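Local coordinates for acetamidase (Bacillus halodurans, PDB 2II1), which binds calcium ions and probably hydrolyses carbon-nitrogen bonds in linear amides, at residues A[13-18]-A[141-146]. Sequence-based numbering, arbitrary orientation.
Sequences FMDKEN and GEPINN
Two backbone hydrogen bonds join Met14 and Ile144 as the hydrogen-bonded pair of a minimal antiparallel ribbon: Met14 N gives to Ile144 O at 2.9 Å, from above the carbonyl plane, and Ile144 N returns a bond to Met14 O at 3.0 Å, in plane. Phe13 and Asn145 form the adjoining non-hydrogen-bonded pair. There the flat ring of Phe13 offers a face to the amide of Asn145, which, its CG anti to the backbone N (chi1 -168°), stands almost upright on it, ND2 lying 3.2 Å from Phe13 CZ, while Asn145 OD1 accepts from Gly147 N. On the sheet face shared by Met14 and Ile144, the flexible, apolar selenomethionine Met14 suits a buried place against His152 and Ala60; bent at chi2, it brings CG to 3.5 Å from Asn146 OD1. Asn146 ND2 is tied to Asn58 O, and this side chain lies about 8 Å from a bound calcium ion. Pro143, with no N-H to give, suits the place where the pairing stops; its CG is 3.4 Å from Asp15 OD2. Asp15 OD1 accepts from Glu17 N, making an Asx turn, and from Lys16 NZ in a 3.1 Å salt bridge. An alanine at Asp15 would lose both bonds and would probably loosen the turn. A water links Lys16 N to Gly141 O. Polar bonding thus sets register and turn, whereas side chains meet across the segments mainly by van der Waals contact.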
loop_
_atom_site.group_PDB
_atom_site.type_symbol
_atom_site.label_atom_id
_atom_site.label_comp_id
_atom_site.label_asym_id
_atom_site.label_seq_id
_atom_site.Cartn_x
_atom_site.Cartn_y
_atom_site.Cartn_z
ATOM N N PHE A 13 -19.371 -21.160 -0.298
ATOM C CA PHE A 13 -19.136 -20.773 -1.682
ATOM C C PHE A 13 -20.116 -19.692 -2.066
ATOM O O PHE A 13 -21.304 -19.747 -1.691
ATOM C CB PHE A 13 -19.365 -21.934 -2.642
ATOM C CG PHE A 13 -18.333 -23.017 -2.562
ATOM C CD1 PHE A 13 -18.354 -23.943 -1.534
ATOM C CD2 PHE A 13 -17.341 -23.123 -3.525
ATOM C CE1 PHE A 13 -17.399 -24.937 -1.466
ATOM C CE2 PHE A 13 -16.386 -24.111 -3.446
ATOM C CZ PHE A 13 -16.418 -25.015 -2.420
HETATM N N MSE A 14 -19.618 -18.738 -2.850
HETATM C CA MSE A 14 -20.439 -17.699 -3.461
HETATM C C MSE A 14 -20.991 -18.334 -4.726
HETATM O O MSE A 14 -20.249 -18.591 -5.676
HETATM C CB MSE A 14 -19.581 -16.457 -3.763
HETATM C CG MSE A 14 -18.957 -15.817 -2.523
HETATM SE SE MSE A 14 -20.102 -14.466 -1.642
HETATM C CE MSE A 14 -19.315 -14.539 0.251
ATOM N N ASP A 15 -22.292 -18.631 -4.707
ATOM C CA ASP A 15 -22.927 -19.538 -5.659
ATOM C C ASP A 15 -24.362 -19.038 -5.922
ATOM O O ASP A 15 -25.164 -18.829 -4.990
ATOM C CB ASP A 15 -22.952 -20.956 -5.047
ATOM C CG ASP A 15 -23.387 -22.070 -6.034
ATOM O OD1 ASP A 15 -23.889 -21.808 -7.151
ATOM O OD2 ASP A 15 -23.235 -23.249 -5.647
ATOM N N LYS A 16 -24.650 -18.817 -7.198
ATOM C CA LYS A 16 -25.957 -18.395 -7.682
ATOM C C LYS A 16 -27.044 -19.414 -7.346
ATOM O O LYS A 16 -28.213 -19.088 -7.422
ATOM C CB LYS A 16 -25.903 -18.217 -9.193
ATOM C CG LYS A 16 -25.864 -19.563 -9.933
ATOM C CD LYS A 16 -24.997 -19.602 -11.180
ATOM C CE LYS A 16 -24.464 -21.049 -11.440
ATOM N NZ LYS A 16 -23.767 -21.713 -10.225
ATOM N N GLU A 17 -26.646 -20.632 -6.974
ATOM C CA GLU A 17 -27.579 -21.719 -6.684
ATOM C C GLU A 17 -27.859 -21.910 -5.209
ATOM O O GLU A 17 -28.703 -22.717 -4.855
ATOM C CB GLU A 17 -27.062 -23.035 -7.270
ATOM C CG GLU A 17 -27.145 -23.100 -8.787
ATOM C CD GLU A 17 -28.566 -22.971 -9.303
ATOM O OE1 GLU A 17 -29.476 -23.647 -8.764
ATOM O OE2 GLU A 17 -28.781 -22.185 -10.249
ATOM N N ASN A 18 -27.163 -21.171 -4.351
ATOM C CA ASN A 18 -27.487 -21.140 -2.928
ATOM C C ASN A 18 -28.867 -20.516 -2.717
ATOM O O ASN A 18 -29.178 -19.476 -3.315
ATOM C CB ASN A 18 -26.427 -20.349 -2.139
ATOM C CG ASN A 18 -25.085 -21.066 -2.074
ATOM O OD1 ASN A 18 -25.015 -22.295 -2.118
ATOM N ND2 ASN A 18 -24.010 -20.295 -1.959
ATOM N N GLY A 141 -21.262 -17.145 -13.156
ATOM C CA GLY A 141 -20.814 -18.432 -13.692
ATOM C C GLY A 141 -20.729 -19.510 -12.635
ATOM O O GLY A 141 -21.649 -19.666 -11.840
ATOM N N GLU A 142 -19.614 -20.245 -12.628
ATOM C CA GLU A 142 -19.353 -21.281 -11.620
ATOM C C GLU A 142 -19.154 -20.661 -10.219
ATOM O O GLU A 142 -18.680 -19.537 -10.095
ATOM C CB GLU A 142 -18.118 -22.127 -11.985
ATOM C CG GLU A 142 -18.170 -22.844 -13.358
ATOM C CD GLU A 142 -19.201 -23.982 -13.444
ATOM O OE1 GLU A 142 -19.861 -24.291 -12.430
ATOM O OE2 GLU A 142 -19.342 -24.585 -14.540
ATOM N N PRO A 143 -19.490 -21.418 -9.161
ATOM C CA PRO A 143 -19.336 -20.950 -7.782
ATOM C C PRO A 143 -17.888 -20.691 -7.444
ATOM O O PRO A 143 -16.995 -21.392 -7.940
ATOM C CB PRO A 143 -19.815 -22.137 -6.942
ATOM C CG PRO A 143 -20.601 -22.978 -7.856
ATOM C CD PRO A 143 -20.003 -22.797 -9.212
ATOM N N ILE A 144 -17.652 -19.713 -6.589
ATOM C CA ILE A 144 -16.291 -19.362 -6.210
ATOM C C ILE A 144 -16.196 -19.524 -4.701
ATOM O O ILE A 144 -16.893 -18.834 -3.934
ATOM C CB ILE A 144 -15.936 -17.910 -6.678
ATOM C CG1 ILE A 144 -16.115 -17.795 -8.203
ATOM C CG2 ILE A 144 -14.531 -17.530 -6.248
ATOM C CD1 ILE A 144 -15.695 -16.499 -8.848
ATOM N N ASN A 145 -15.333 -20.431 -4.257
ATOM C CA ASN A 145 -15.123 -20.583 -2.806
ATOM C C ASN A 145 -14.909 -19.243 -2.101
ATOM O O ASN A 145 -14.232 -18.357 -2.639
ATOM C CB ASN A 145 -13.928 -21.503 -2.520
ATOM C CG ASN A 145 -13.852 -21.926 -1.073
ATOM O OD1 ASN A 145 -13.099 -21.355 -0.288
ATOM N ND2 ASN A 145 -14.641 -22.925 -0.706
ATOM N N ASN A 146 -15.458 -19.118 -0.890
ATOM C CA ASN A 146 -15.383 -17.869 -0.098
ATOM C C ASN A 146 -13.954 -17.371 0.136
ATOM O O ASN A 146 -13.740 -16.168 0.225
ATOM C CB ASN A 146 -16.078 -18.010 1.286
ATOM C CG ASN A 146 -17.617 -18.012 1.203
ATOM O OD1 ASN A 146 -18.197 -17.936 0.118
ATOM N ND2 ASN A 146 -18.281 -18.088 2.365
HETATM O O HOH W 1 -22.316 -18.733 -9.237
#